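Local coordinates for ABC-type transport system, sugar-family extracellular solute-binding protein (Peptoclostridium difficile 630, PDB 6HNI) that binds tyrosine between two lobes and probably delivers it to an ABC transporter, and also has adhesive properties, at residues Gly27-Glu33 and Asp62-Asn68; Thr40-Phe44 and Leu87-Ile91; Ile108-Ser114 and Asn131-Asp137; Pro237-Glu242 and Ala250-Gly255. The protein carries 1 engineered substitution. All blocks are in the same frame, centred on the assembly; numbering follows the deposited sequence.

Interaction 1 of 4, residues Gly27-Glu33 and Asp62-Asn68; sequences GITQLVE and DFQNAQN. With EDO (1,2-ethanediol), chain E.
Ile28 and Phe63 are paired on neighbouring parallel strands, the first and last elements of a beta-alpha-beta unit in which helix 35-50 links strand 24-30 to the edge strand 59-65. The tight part is the backbone ladder: Ile28 and Gln30 each donate to and accept from the other strand, as in the 2.9 Å bond from Gln30 N to Gln64 O. On the face that carries Ile28 and Gln30, the Phe63 ring leans across the gap because its CG is anti to the backbone N (chi1 174°). Its CD1 edge meets Ile28 CG2 at 3.8 Å, and Gln30 OE1 lies near the ring plane, 3.3 Å from CE1. The Gln30 amide is turned 73° from that ring; its NE2 donates to Val32 O and is also bonded to Asp38. Leu31 O still receives Asn68 N, and Val32 CB packs on the Asn68 amide, but near Glu33 and Gln67 the contact opens to solvent. A 1,2-ethanediol molecule, probably from the crystallisation liquor, takes bonds from Glu33 N and Asn65 ND2 there. Asn65 OD1 closes an Asx turn, accepting Gln67 N at 2.8 Å from above its carbonyl plane.

Interaction 2 of 4, residues Thr40-Phe44 and Leu87-Ile91; sequences TRTGF and LIFAI. With EDO (1,2-ethanediol), chain C.
The rings of Phe44 and Phe89 form an offset stack with nearly parallel planes (7°) and centroids 3.7 Å apart. Over one face of Phe44 lies the CE2 side of Phe89, its CD2 above the ring centre, while Leu87 CD2 comes to the Phe44 edge, 4.4 Å from CZ. Phe89 receives Phe44 CD1 over the centre of one face and Ile91 CG1 over the opposite face, offset toward the rim. Thr40 O and Arg41 CA stand at its edge. Phe44 reaches from the helix to the sheet and Phe89 from the sheet to the helix; with CG anti to the backbone N in both (chi1 177° for Phe44), each extends far enough to overlap. This is helix-on-sheet packing of an alpha/beta lobe: residues 40-44 of helix 35-50 run at 149° to the central strand 87-91, and the helix lies over one face of the parallel sheet. One turn earlier on the helix, Thr40 OG1 touches Ile91 CG2 at 3.3 Å, its hydroxyl being bonded to Leu37 O. Arg41 lays its CB on Ile91 CD1, 3.9 Å away, and then turns its chain away at chi2. Its guanidinium makes a cation-pi contact with Phe63 and holds a 1,2-ethanediol, with NH2 bonded to O1 at 3.0 Å.

Interaction 3 of 4, residues Ile108-Ser114 and Asn131-Asp137; sequences ILITAVS and NVSGTSD. With TYR (tyrosine), chain B.
Strands 108-111 and 132-136 pair in parallel at one margin of the five-stranded sheet, and the loops at their C-terminal ends reach the tyrosine pocket, where parallel alpha/beta sheets usually place their ligands. The ladder starts with Ile108 N on Asn131 O and continues with Ile110 N on Ser133 O, 2.8 Å long and in the carbonyl plane. On one face Ile110 CG2 packs on Val132 CG1 at 3.6 Å, their side chains crossing at about a right angle. Gly134 passes Ile110 with backbone angles and a closeness to Ile110 O that leave no room for a CB. Thr111 and Thr135 then run alongside one another in the same direction, their OG1 atoms 2.8 Å apart; Thr135 OG1 is also bonded to Thr265. At Ala112 the chain turns a corner, and a side chain joins the backbone in the pairing: Ser136 OG, anti to its own N (chi1 164°), donates to Val113 O at 2.9 Å, an acceptor that Asp137 N shares. This brings Ser114 and Asp137 together at the ligand. The amino N of the bound tyrosine gives bonds to Asp137 OD2 at 2.8 Å and Ser114 OG at 2.9 Å, while Ser114 N donates to its carboxylate OXT. Asp137 OD2 is also hydrogen-bonded to Tyr258 OH. Both charged ends of the amino acid are thus matched, consistent with recognition of a zwitterion.

Interaction 4 of 4, residues Pro237-Glu242 and Ala250-Gly255; sequences PVIAAE and ALACQG. With TYR (tyrosine), chain B.
Val238 O is gripped by two successive backbone N-H groups: Leu251 N donates in its carbonyl plane at 2.9 Å, and Ala252 N adds a weak bond at 3.4 Å. These bonds help join strand 238-240, at the edge of the four-stranded parallel sheet of the second lobe, to strand 252-255, which belongs to a mixed sheet with 290-294 and 311-314. A single bridge pairs Ile239 with Ala252, and Ala240 N returns a bond to Ala252 O. Small side chains fill the join: Ala250 CB lies 3.9 Å from Val238 CG1 and also meets Ala240 CB, while Leu251 CD2 rests on Pro237 CB. Past Ala240 the strands separate enough for a water, which donates to Ala240 O and accepts from Gln254 N. The Cys253 side chain lies against the backbone of Glu242, with SG 3.6 Å from Glu242 C. Glu242 occupies the N-cap of helix 243-247, where OE1 accepts from Gly244 N. That bond helps to fix the carboxylate as its other oxygen meets the ligand. The bend at chi2 (91°) carries the acid group to the phenol end of the bound tyrosine, whose OH donates to Glu242 OE2 at 2.5 Å.

How the interactions relate
From the N terminus, interaction 1 closes the first beta-alpha-beta unit by setting strand 59-65 beside strand 24-30. Interaction 2 crosses it: residues 40-44 lie on the helix between those two strands, and residues 87-91 come after both. Strand 87-91 is hydrogen-bonded to strand 24-30 on one side and to strand 108-113 on the other, so interactions 1 to 3 are continuous through one sheet. Interaction 3 follows in series and closes a short loop without helix or strand. Interaction 4 comes last, closing a loop around helix 243-247 in the second lobe. Its centre is about 23 Å from that of interaction 3, without direct contact; the bound tyrosine touches both.

Interaction 1 of 4, residues Gly27-Glu33 and Asp62-Asn68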
loop_
_atom_site.group_PDB
_atom_site.type_symbol
_atom_site.label_atom_id
_atom_site.label_comp_id
_atom_site.label_asym_id
_atom_site.label_seq_id
_atom_site.Cartn_x
_atom_site.Cartn_y
_atom_site.Cartn_z
ATOM N N GLY A 27 1.604 -8.174 18.739
ATOM C CA GLY A 27 0.411 -8.399 17.885
ATOM C C GLY A 27 0.632 -7.797 16.514
ATOM O O GLY A 27 1.059 -6.638 16.436
ATOM N N ILE A 28 0.372 -8.606 15.472
ATOM C CA ILE A 28 0.433 -8.079 14.100
ATOM C C ILE A 28 -1.018 -8.067 13.580
ATOM O O ILE A 28 -1.675 -9.066 13.619
ATOM C CB ILE A 28 1.277 -8.948 13.182
ATOM C CG1 ILE A 28 2.736 -9.110 13.706
ATOM C CG2 ILE A 28 1.250 -8.364 11.763
ATOM C CD1 ILE A 28 3.671 -9.852 12.791
ATOM N N THR A 29 -1.417 -6.871 13.180
ATOM C CA THR A 29 -2.801 -6.676 12.616
ATOM C C THR A 29 -2.639 -6.248 11.170
ATOM O O THR A 29 -2.101 -5.202 10.865
ATOM C CB THR A 29 -3.606 -5.712 13.488
ATOM O OG1 THR A 29 -4.895 -5.478 12.812
ATOM C CG2 THR A 29 -3.005 -4.377 13.721
ATOM N N GLN A 30 -3.115 -7.126 10.286
ATOM C CA GLN A 30 -3.012 -6.902 8.846
ATOM C C GLN A 30 -4.434 -6.850 8.226
ATOM O O GLN A 30 -5.253 -7.687 8.534
ATOM C CB GLN A 30 -2.221 -8.031 8.201
ATOM C CG GLN A 30 -1.934 -7.853 6.730
ATOM C CD GLN A 30 -1.064 -8.938 6.117
ATOM O OE1 GLN A 30 -0.107 -9.426 6.769
ATOM N NE2 GLN A 30 -1.296 -9.274 4.850
ATOM N N LEU A 31 -4.685 -5.857 7.377
ATOM C CA LEU A 31 -6.060 -5.718 6.840
ATOM C C LEU A 31 -6.550 -6.931 6.036
ATOM O O LEU A 31 -7.685 -7.403 6.228
ATOM C CB LEU A 31 -6.101 -4.446 6.016
ATOM C CG LEU A 31 -7.408 -4.188 5.234
ATOM C CD1 LEU A 31 -8.523 -4.028 6.228
ATOM C CD2 LEU A 31 -7.167 -2.968 4.383
ATOM N N VAL A 32 -5.701 -7.395 5.128
ATOM C CA VAL A 32 -6.053 -8.408 4.142
ATOM C C VAL A 32 -4.755 -8.955 3.533
ATOM O O VAL A 32 -3.760 -8.271 3.549
ATOM C CB VAL A 32 -7.004 -7.804 3.052
ATOM C CG1 VAL A 32 -6.279 -6.776 2.216
ATOM C CG2 VAL A 32 -7.652 -8.907 2.193
ATOM N N GLU A 33 -4.788 -10.137 2.940
ATOM C CA GLU A 33 -3.724 -10.587 2.030
ATOM C C GLU A 33 -3.837 -9.897 0.659
ATOM O O GLU A 33 -4.749 -10.187 -0.177
ATOM C CB GLU A 33 -3.787 -12.091 1.837
ATOM C CG GLU A 33 -3.564 -12.915 3.085
ATOM C CD GLU A 33 -3.864 -14.388 2.873
ATOM O OE1 GLU A 33 -4.083 -14.788 1.721
ATOM O OE2 GLU A 33 -3.870 -15.153 3.859
ATOM N N ASP A 62 1.493 -12.863 17.581
ATOM C CA ASP A 62 0.066 -13.185 17.403
ATOM C C ASP A 62 -0.362 -12.433 16.126
ATOM O O ASP A 62 -0.627 -11.211 16.140
ATOM C CB ASP A 62 -0.670 -12.662 18.639
ATOM C CG ASP A 62 -2.162 -12.905 18.639
ATOM O OD1 ASP A 62 -2.700 -13.451 17.648
ATOM O OD2 ASP A 62 -2.793 -12.536 19.682
ATOM N N PHE A 63 -0.375 -13.165 15.016
ATOM C CA PHE A 63 -0.779 -12.611 13.716
ATOM C C PHE A 63 -2.294 -12.723 13.514
ATOM O O PHE A 63 -2.887 -13.815 13.684
ATOM C CB PHE A 63 -0.074 -13.359 12.592
ATOM C CG PHE A 63 -0.542 -12.932 11.222
ATOM C CD1 PHE A 63 -0.119 -11.714 10.691
ATOM C CD2 PHE A 63 -1.409 -13.698 10.497
ATOM C CE1 PHE A 63 -0.561 -11.250 9.467
ATOM C CE2 PHE A 63 -1.898 -13.253 9.241
ATOM C CZ PHE A 63 -1.446 -12.035 8.731
ATOM N N GLN A 64 -2.889 -11.605 13.116
ATOM C CA GLN A 64 -4.346 -11.516 12.876
ATOM C C GLN A 64 -4.623 -10.779 11.579
ATOM O O GLN A 64 -4.162 -9.659 11.360
ATOM C CB GLN A 64 -5.066 -10.800 14.016
ATOM C CG GLN A 64 -4.928 -11.460 15.381
ATOM C CD GLN A 64 -5.733 -12.727 15.520
ATOM O OE1 GLN A 64 -6.812 -12.831 14.945
ATOM N NE2 GLN A 64 -5.285 -13.669 16.372
ATOM N N ASN A 65 -5.372 -11.450 10.711
ATOM C CA ASN A 65 -5.791 -10.931 9.399
ATOM C C ASN A 65 -7.289 -10.611 9.493
ATOM O O ASN A 65 -8.089 -11.451 9.877
ATOM C CB ASN A 65 -5.492 -11.988 8.367
ATOM C CG ASN A 65 -5.834 -11.580 6.927
ATOM O OD1 ASN A 65 -6.463 -10.563 6.657
ATOM N ND2 ASN A 65 -5.427 -12.413 5.991
ATOM N N ALA A 66 -7.635 -9.379 9.142
ATOM C CA ALA A 66 -9.055 -8.933 9.151
ATOM C C ALA A 66 -9.860 -9.412 7.954
ATOM O O ALA A 66 -11.053 -9.169 7.903
ATOM C CB ALA A 66 -9.146 -7.448 9.249
ATOM N N GLN A 67 -9.190 -9.994 6.968
ATOM C CA GLN A 67 -9.829 -10.424 5.714
ATOM C C GLN A 67 -10.661 -9.325 5.056
ATOM O O GLN A 67 -11.768 -9.587 4.505
ATOM C CB GLN A 67 -10.634 -11.698 5.952
ATOM C CG GLN A 67 -9.787 -12.893 6.352
ATOM C CD GLN A 67 -10.627 -14.137 6.548
ATOM O OE1 GLN A 67 -11.094 -14.408 7.642
ATOM N NE2 GLN A 67 -10.864 -14.869 5.476
ATOM N N ASN A 68 -10.107 -8.124 5.062
ATOM C CA ASN A 68 -10.685 -6.916 4.457
ATOM C C ASN A 68 -11.943 -6.405 5.125
ATOM O O ASN A 68 -12.608 -5.511 4.589
ATOM C CB ASN A 68 -10.896 -7.038 2.929
ATOM C CG ASN A 68 -10.053 -6.060 2.137
ATOM O OD1 ASN A 68 -9.489 -5.105 2.671
ATOM N ND2 ASN A 68 -9.981 -6.281 0.832
HETATM C C1 EDO E . -7.807 -12.830 2.370
HETATM O O1 EDO E . -6.886 -12.175 3.296
HETATM C C2 EDO E . -9.172 -12.137 2.255
HETATM O O2 EDO E . -10.277 -12.956 2.640
HETATM O O HOH W 1 -2.885 -14.245 6.054
#

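Interaction 2 of 4, residues Thr40-Phe44 and Leu87-Ile91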
loop_
_atom_site.group_PDB
_atom_site.type_symbol
_atom_site.label_atom_id
_atom_site.label_comp_id
_atom_site.label_asym_id
_atom_site.label_seq_id
_atom_site.Cartn_x
_atom_site.Cartn_y
_atom_site.Cartn_z
ATOM N N THR A 40 5.327 -6.751 3.610
ATOM C CA THR A 40 5.777 -6.025 4.798
ATOM C C THR A 40 5.852 -6.954 5.982
ATOM O O THR A 40 6.778 -6.781 6.805
ATOM C CB THR A 40 4.955 -4.785 5.160
ATOM O OG1 THR A 40 3.668 -5.175 5.655
ATOM C CG2 THR A 40 4.796 -3.868 3.987
ATOM N N ARG A 41 4.912 -7.855 6.146
ATOM C CA ARG A 41 4.946 -8.790 7.272
ATOM C C ARG A 41 6.202 -9.657 7.157
ATOM O O ARG A 41 6.924 -9.905 8.168
ATOM C CB ARG A 41 3.658 -9.629 7.306
ATOM C CG ARG A 41 3.426 -10.485 8.539
ATOM C CD ARG A 41 4.109 -11.810 8.416
ATOM N NE ARG A 41 3.692 -12.793 9.424
ATOM C CZ ARG A 41 2.657 -13.630 9.341
ATOM N NH1 ARG A 41 2.456 -14.543 10.281
ATOM N NH2 ARG A 41 1.842 -13.627 8.305
ATOM N N THR A 42 6.473 -10.151 5.957
ATOM C CA THR A 42 7.649 -10.987 5.709
ATOM C C THR A 42 8.930 -10.272 6.134
ATOM O O THR A 42 9.781 -10.838 6.886
ATOM C CB THR A 42 7.698 -11.388 4.233
ATOM O OG1 THR A 42 6.590 -12.255 3.992
ATOM C CG2 THR A 42 8.983 -12.133 3.873
ATOM N N GLY A 43 9.111 -9.043 5.690
ATOM C CA GLY A 43 10.302 -8.258 6.047
ATOM C C GLY A 43 10.409 -7.971 7.522
ATOM O O GLY A 43 11.538 -8.063 8.102
ATOM N N PHE A 44 9.313 -7.624 8.175
ATOM C CA PHE A 44 9.314 -7.290 9.592
ATOM C C PHE A 44 9.804 -8.490 10.391
ATOM O O PHE A 44 10.674 -8.339 11.270
ATOM C CB PHE A 44 7.895 -6.921 10.025
ATOM C CG PHE A 44 7.687 -6.616 11.472
ATOM C CD1 PHE A 44 7.751 -5.338 11.924
ATOM C CD2 PHE A 44 7.261 -7.615 12.360
ATOM C CE1 PHE A 44 7.516 -5.021 13.251
ATOM C CE2 PHE A 44 7.028 -7.295 13.702
ATOM C CZ PHE A 44 7.136 -6.007 14.138
ATOM N N LEU A 87 3.803 -4.642 22.011
ATOM C CA LEU A 87 3.972 -3.900 20.762
ATOM C C LEU A 87 2.896 -4.405 19.809
ATOM O O LEU A 87 2.629 -5.583 19.723
ATOM C CB LEU A 87 5.356 -4.191 20.161
ATOM C CG LEU A 87 5.621 -3.695 18.729
ATOM C CD1 LEU A 87 5.670 -2.209 18.730
ATOM C CD2 LEU A 87 6.954 -4.253 18.220
ATOM N N ILE A 88 2.339 -3.442 19.059
ATOM C CA ILE A 88 1.418 -3.755 17.932
ATOM C C ILE A 88 2.028 -3.298 16.616
ATOM O O ILE A 88 2.516 -2.184 16.545
ATOM C CB ILE A 88 0.087 -3.052 18.163
ATOM C CG1 ILE A 88 -0.627 -3.636 19.369
ATOM C CG2 ILE A 88 -0.826 -3.215 16.906
ATOM C CD1 ILE A 88 -1.789 -2.804 19.873
ATOM N N PHE A 89 2.113 -4.213 15.680
ATOM C CA PHE A 89 2.566 -3.892 14.326
ATOM C C PHE A 89 1.293 -3.906 13.434
ATOM O O PHE A 89 0.635 -4.922 13.306
ATOM C CB PHE A 89 3.553 -4.963 13.867
ATOM C CG PHE A 89 4.018 -4.866 12.428
ATOM C CD1 PHE A 89 4.321 -3.643 11.827
ATOM C CD2 PHE A 89 4.193 -6.014 11.702
ATOM C CE1 PHE A 89 4.720 -3.616 10.467
ATOM C CE2 PHE A 89 4.613 -5.987 10.381
ATOM C CZ PHE A 89 4.896 -4.766 9.801
ATOM N N ALA A 90 1.047 -2.721 12.874
ATOM C CA ALA A 90 -0.215 -2.513 12.054
ATOM C C ALA A 90 0.173 -2.266 10.595
ATOM O O ALA A 90 0.960 -1.368 10.266
ATOM C CB ALA A 90 -1.029 -1.347 12.631
ATOM N N ILE A 91 -0.474 -3.054 9.714
ATOM C CA ILE A 91 -0.148 -3.070 8.320
ATOM C C ILE A 91 -1.395 -2.557 7.584
ATOM O O ILE A 91 -2.389 -3.274 7.530
ATOM C CB ILE A 91 0.220 -4.486 7.831
ATOM C CG1 ILE A 91 1.423 -5.058 8.641
ATOM C CG2 ILE A 91 0.487 -4.521 6.346
ATOM C CD1 ILE A 91 1.599 -6.516 8.338
HETATM C C1 EDO C . -0.452 -17.374 8.449
HETATM O O1 EDO C . 0.115 -16.087 8.143
HETATM C C2 EDO C . -0.814 -17.464 9.932
HETATM O O2 EDO C . 0.286 -16.983 10.733
#

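Interaction 3 of 4, residues Ile108-Ser114 and Asn131-Asp137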
loop_
_atom_site.group_PDB
_atom_site.type_symbol
_atom_site.label_atom_id
_atom_site.label_comp_id
_atom_site.label_asym_id
_atom_site.label_seq_id
_atom_site.Cartn_x
_atom_site.Cartn_y
_atom_site.Cartn_z
ATOM N N ILE A 108 2.645 1.413 18.845
ATOM C CA ILE A 108 2.170 0.918 17.575
ATOM C C ILE A 108 3.190 1.276 16.515
ATOM O O ILE A 108 3.533 2.453 16.375
ATOM C CB ILE A 108 0.810 1.528 17.237
ATOM C CG1 ILE A 108 -0.255 1.169 18.287
ATOM C CG2 ILE A 108 0.420 1.096 15.825
ATOM C CD1 ILE A 108 -1.489 2.100 18.180
ATOM N N LEU A 109 3.670 0.282 15.792
ATOM C CA LEU A 109 4.522 0.518 14.636
ATOM C C LEU A 109 3.659 0.216 13.419
ATOM O O LEU A 109 3.107 -0.846 13.304
ATOM C CB LEU A 109 5.769 -0.369 14.640
ATOM C CG LEU A 109 6.860 0.133 15.625
ATOM C CD1 LEU A 109 7.930 -0.881 15.548
ATOM C CD2 LEU A 109 7.421 1.479 15.237
ATOM N N ILE A 110 3.661 1.176 12.510
ATOM C CA ILE A 110 2.857 1.060 11.261
ATOM C C ILE A 110 3.771 0.781 10.105
ATOM O O ILE A 110 4.967 1.110 10.082
ATOM C CB ILE A 110 2.054 2.377 11.025
ATOM C CG1 ILE A 110 2.923 3.528 10.644
ATOM C CG2 ILE A 110 1.185 2.648 12.220
ATOM C CD1 ILE A 110 2.262 4.889 10.438
ATOM N N THR A 111 3.178 0.250 9.026
ATOM C CA THR A 111 3.808 0.206 7.736
ATOM C C THR A 111 2.653 0.255 6.681
ATOM O O THR A 111 1.465 0.045 7.045
ATOM C CB THR A 111 4.629 -1.038 7.461
ATOM O OG1 THR A 111 5.436 -0.862 6.264
ATOM C CG2 THR A 111 3.835 -2.311 7.399
ATOM N N ALA A 112 3.059 0.543 5.452
ATOM C CA ALA A 112 2.060 0.594 4.297
ATOM C C ALA A 112 0.984 1.584 4.622
ATOM O O ALA A 112 -0.174 1.327 4.224
ATOM C CB ALA A 112 1.518 -0.768 4.034
ATOM N N VAL A 113 1.323 2.697 5.226
ATOM C CA VAL A 113 0.420 3.814 5.493
ATOM C C VAL A 113 0.878 4.967 4.649
ATOM O O VAL A 113 1.963 5.483 4.767
ATOM C CB VAL A 113 0.403 4.203 6.975
ATOM C CG1 VAL A 113 -0.349 5.502 7.239
ATOM C CG2 VAL A 113 -0.144 3.070 7.786
ATOM N N SER A 114 -0.016 5.440 3.725
ATOM C CA SER A 114 0.402 6.429 2.771
ATOM C C SER A 114 0.698 7.772 3.373
ATOM O O SER A 114 1.648 8.440 2.966
ATOM C CB SER A 114 -0.686 6.629 1.667
ATOM O OG SER A 114 -0.954 5.456 0.975
ATOM N N ASN A 131 1.678 7.539 20.437
ATOM C CA ASN A 131 2.201 6.196 20.586
ATOM C C ASN A 131 2.462 5.445 19.280
ATOM O O ASN A 131 2.571 4.226 19.266
ATOM C CB ASN A 131 1.346 5.330 21.527
ATOM C CG ASN A 131 -0.116 5.145 21.047
ATOM O OD1 ASN A 131 -0.772 6.137 20.756
ATOM N ND2 ASN A 131 -0.620 3.923 21.096
ATOM N N VAL A 132 2.529 6.186 18.170
ATOM C CA VAL A 132 2.675 5.596 16.844
ATOM C C VAL A 132 3.934 6.080 16.126
ATOM O O VAL A 132 4.196 7.266 16.099
ATOM C CB VAL A 132 1.468 5.967 15.934
ATOM C CG1 VAL A 132 1.599 5.266 14.603
ATOM C CG2 VAL A 132 0.184 5.564 16.651
ATOM N N SER A 133 4.679 5.154 15.526
ATOM C CA SER A 133 5.705 5.476 14.542
ATOM C C SER A 133 5.785 4.339 13.533
ATOM O O SER A 133 4.864 3.496 13.480
ATOM C CB SER A 133 7.061 5.773 15.176
ATOM O OG SER A 133 7.908 6.305 14.155
ATOM N N GLY A 134 6.783 4.335 12.661
ATOM C CA GLY A 134 6.982 3.290 11.713
ATOM C C GLY A 134 7.385 3.816 10.359
ATOM O O GLY A 134 8.151 4.722 10.240
ATOM N N THR A 135 6.792 3.189 9.343
ATOM C CA THR A 135 7.105 3.522 7.971
ATOM C C THR A 135 5.806 3.912 7.197
ATOM O O THR A 135 4.725 3.446 7.524
ATOM C CB THR A 135 7.765 2.371 7.205
ATOM O OG1 THR A 135 7.018 1.175 7.373
ATOM C CG2 THR A 135 9.198 2.104 7.742
ATOM N N SER A 136 6.062 4.762 6.226
ATOM C CA SER A 136 5.019 5.205 5.270
ATOM C C SER A 136 5.425 4.708 3.918
ATOM O O SER A 136 6.571 4.781 3.487
ATOM C CB SER A 136 4.933 6.706 5.333
ATOM O OG SER A 136 4.188 7.168 4.141
ATOM N N ASP A 137 4.382 4.280 3.143
ATOM C CA ASP A 137 4.544 3.880 1.748
ATOM C C ASP A 137 4.208 5.020 0.807
ATOM O O ASP A 137 3.831 4.747 -0.366
ATOM C CB ASP A 137 3.780 2.608 1.376
ATOM C CG ASP A 137 2.248 2.757 1.458
ATOM O OD1 ASP A 137 1.789 3.718 2.082
ATOM O OD2 ASP A 137 1.595 1.808 0.929
HETATM N N TYR B . -1.108 2.594 1.167
HETATM C CA TYR B . -2.186 1.734 1.688
HETATM C C TYR B . -2.659 2.268 3.030
HETATM O O TYR B . -3.442 1.588 3.682
HETATM C CB TYR B . -1.821 0.235 1.660
HETATM C CG TYR B . -1.646 -0.291 0.275
HETATM C CD1 TYR B . -2.774 -0.374 -0.594
HETATM C CD2 TYR B . -0.442 -0.645 -0.256
HETATM C CE1 TYR B . -2.614 -0.777 -1.894
HETATM C CE2 TYR B . -0.266 -1.055 -1.560
HETATM C CZ TYR B . -1.394 -1.116 -2.413
HETATM O OH TYR B . -1.238 -1.516 -3.725
HETATM O OXT TYR B . -2.342 3.383 3.389
HETATM O O HOH W 2 1.075 5.344 -1.017
#

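Interaction 4 of 4, residues Pro237-Glu242 and Ala250-Gly255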
loop_
_atom_site.group_PDB
_atom_site.type_symbol
_atom_site.label_atom_id
_atom_site.label_comp_id
_atom_site.label_asym_id
_atom_site.label_seq_id
_atom_site.Cartn_x
_atom_site.Cartn_y
_atom_site.Cartn_z
ATOM N N PRO A 237 -4.361 0.473 -20.850
ATOM C CA PRO A 237 -3.181 0.242 -19.954
ATOM C C PRO A 237 -3.515 0.675 -18.542
ATOM O O PRO A 237 -4.133 1.720 -18.302
ATOM C CB PRO A 237 -2.089 1.113 -20.565
ATOM C CG PRO A 237 -2.625 1.656 -21.858
ATOM C CD PRO A 237 -4.103 1.516 -21.868
ATOM N N VAL A 238 -3.091 -0.153 -17.599
ATOM C CA VAL A 238 -3.233 0.149 -16.178
ATOM C C VAL A 238 -1.829 0.335 -15.504
ATOM O O VAL A 238 -1.021 -0.585 -15.543
ATOM C CB VAL A 238 -3.973 -0.995 -15.471
ATOM C CG1 VAL A 238 -4.161 -0.670 -14.026
ATOM C CG2 VAL A 238 -5.338 -1.246 -16.131
ATOM N N ILE A 239 -1.618 1.531 -15.022
ATOM C CA ILE A 239 -0.384 1.857 -14.257
ATOM C C ILE A 239 -0.790 1.818 -12.814
ATOM O O ILE A 239 -1.650 2.543 -12.350
ATOM C CB ILE A 239 0.132 3.250 -14.637
ATOM C CG1 ILE A 239 0.484 3.346 -16.120
ATOM C CG2 ILE A 239 1.312 3.617 -13.762
ATOM C CD1 ILE A 239 1.374 2.284 -16.665
ATOM N N ALA A 240 -0.036 1.017 -12.030
ATOM C CA ALA A 240 -0.265 0.970 -10.584
ATOM C C ALA A 240 0.855 1.675 -9.845
ATOM O O ALA A 240 1.987 1.778 -10.360
ATOM C CB ALA A 240 -0.347 -0.464 -10.101
ATOM N N ALA A 241 0.557 2.092 -8.631
ATOM C CA ALA A 241 1.552 2.755 -7.760
ATOM C C ALA A 241 2.664 1.833 -7.270
ATOM O O ALA A 241 3.734 2.348 -6.957
ATOM C CB ALA A 241 0.856 3.381 -6.587
ATOM N N GLU A 242 2.428 0.537 -7.239
ATOM C CA GLU A 242 3.420 -0.444 -6.761
ATOM C C GLU A 242 3.228 -1.768 -7.415
ATOM O O GLU A 242 2.297 -1.914 -8.236
ATOM C CB GLU A 242 3.417 -0.518 -5.233
ATOM C CG GLU A 242 2.117 -0.949 -4.573
ATOM C CD GLU A 242 1.974 -2.443 -4.327
ATOM O OE1 GLU A 242 2.993 -3.197 -4.400
ATOM O OE2 GLU A 242 0.829 -2.891 -4.025
ATOM N N ALA A 250 -2.066 -5.637 -13.541
ATOM C CA ALA A 250 -1.787 -4.302 -14.072
ATOM C C ALA A 250 -0.600 -4.385 -15.056
ATOM O O ALA A 250 0.205 -5.307 -15.012
ATOM C CB ALA A 250 -1.481 -3.308 -12.945
ATOM N N LEU A 251 -0.430 -3.354 -15.884
ATOM C CA LEU A 251 0.657 -3.360 -16.838
ATOM C C LEU A 251 2.020 -3.044 -16.227
ATOM O O LEU A 251 2.996 -3.751 -16.508
ATOM C CB LEU A 251 0.415 -2.377 -17.982
ATOM C CG LEU A 251 1.513 -2.183 -19.005
ATOM C CD1 LEU A 251 1.808 -3.487 -19.704
ATOM C CD2 LEU A 251 1.142 -1.090 -20.009
ATOM N N ALA A 252 2.087 -1.967 -15.454
ATOM C CA ALA A 252 3.399 -1.467 -15.013
ATOM C C ALA A 252 3.318 -0.596 -13.797
ATOM O O ALA A 252 2.259 -0.044 -13.471
ATOM C CB ALA A 252 4.076 -0.698 -16.119
ATOM N N CYS A 253 4.466 -0.470 -13.111
ATOM C CA CYS A 253 4.628 0.433 -11.982
ATOM C C CYS A 253 6.072 0.909 -11.887
ATOM O O CYS A 253 6.967 0.315 -12.498
ATOM C CB CYS A 253 4.240 -0.278 -10.693
ATOM S SG CYS A 253 5.471 -1.497 -10.163
ATOM N N GLN A 254 6.273 1.976 -11.112
ATOM C CA GLN A 254 7.597 2.417 -10.729
ATOM C C GLN A 254 7.447 2.724 -9.231
ATOM O O GLN A 254 7.096 3.842 -8.821
ATOM C CB GLN A 254 8.050 3.654 -11.513
ATOM C CG GLN A 254 9.456 4.092 -11.155
ATOM C CD GLN A 254 9.974 5.192 -12.043
ATOM O OE1 GLN A 254 9.182 5.976 -12.675
ATOM N NE2 GLN A 254 11.241 5.261 -12.138
ATOM N N GLY A 255 7.651 1.677 -8.429
ATOM C CA GLY A 255 7.295 1.708 -7.025
ATOM C C GLY A 255 8.332 1.154 -6.069
ATOM O O GLY A 255 9.356 0.667 -6.507
HETATM N N TYR B . -1.108 2.594 1.167
HETATM C CA TYR B . -2.186 1.734 1.688
HETATM C C TYR B . -2.659 2.268 3.030
HETATM O O TYR B . -3.442 1.588 3.682
HETATM C CB TYR B . -1.821 0.235 1.660
HETATM C CG TYR B . -1.646 -0.291 0.275
HETATM C CD1 TYR B . -2.774 -0.374 -0.594
HETATM C CD2 TYR B . -0.442 -0.645 -0.256
HETATM C CE1 TYR B . -2.614 -0.777 -1.894
HETATM C CE2 TYR B . -0.266 -1.055 -1.560
HETATM C CZ TYR B . -1.394 -1.116 -2.413
HETATM O OH TYR B . -1.238 -1.516 -3.725
HETATM O OXT TYR B . -2.342 3.383 3.389
HETATM O O HOH W 3 3.982 3.506 -10.509
HETATM O O HOH W 4 4.596 4.632 -8.018
#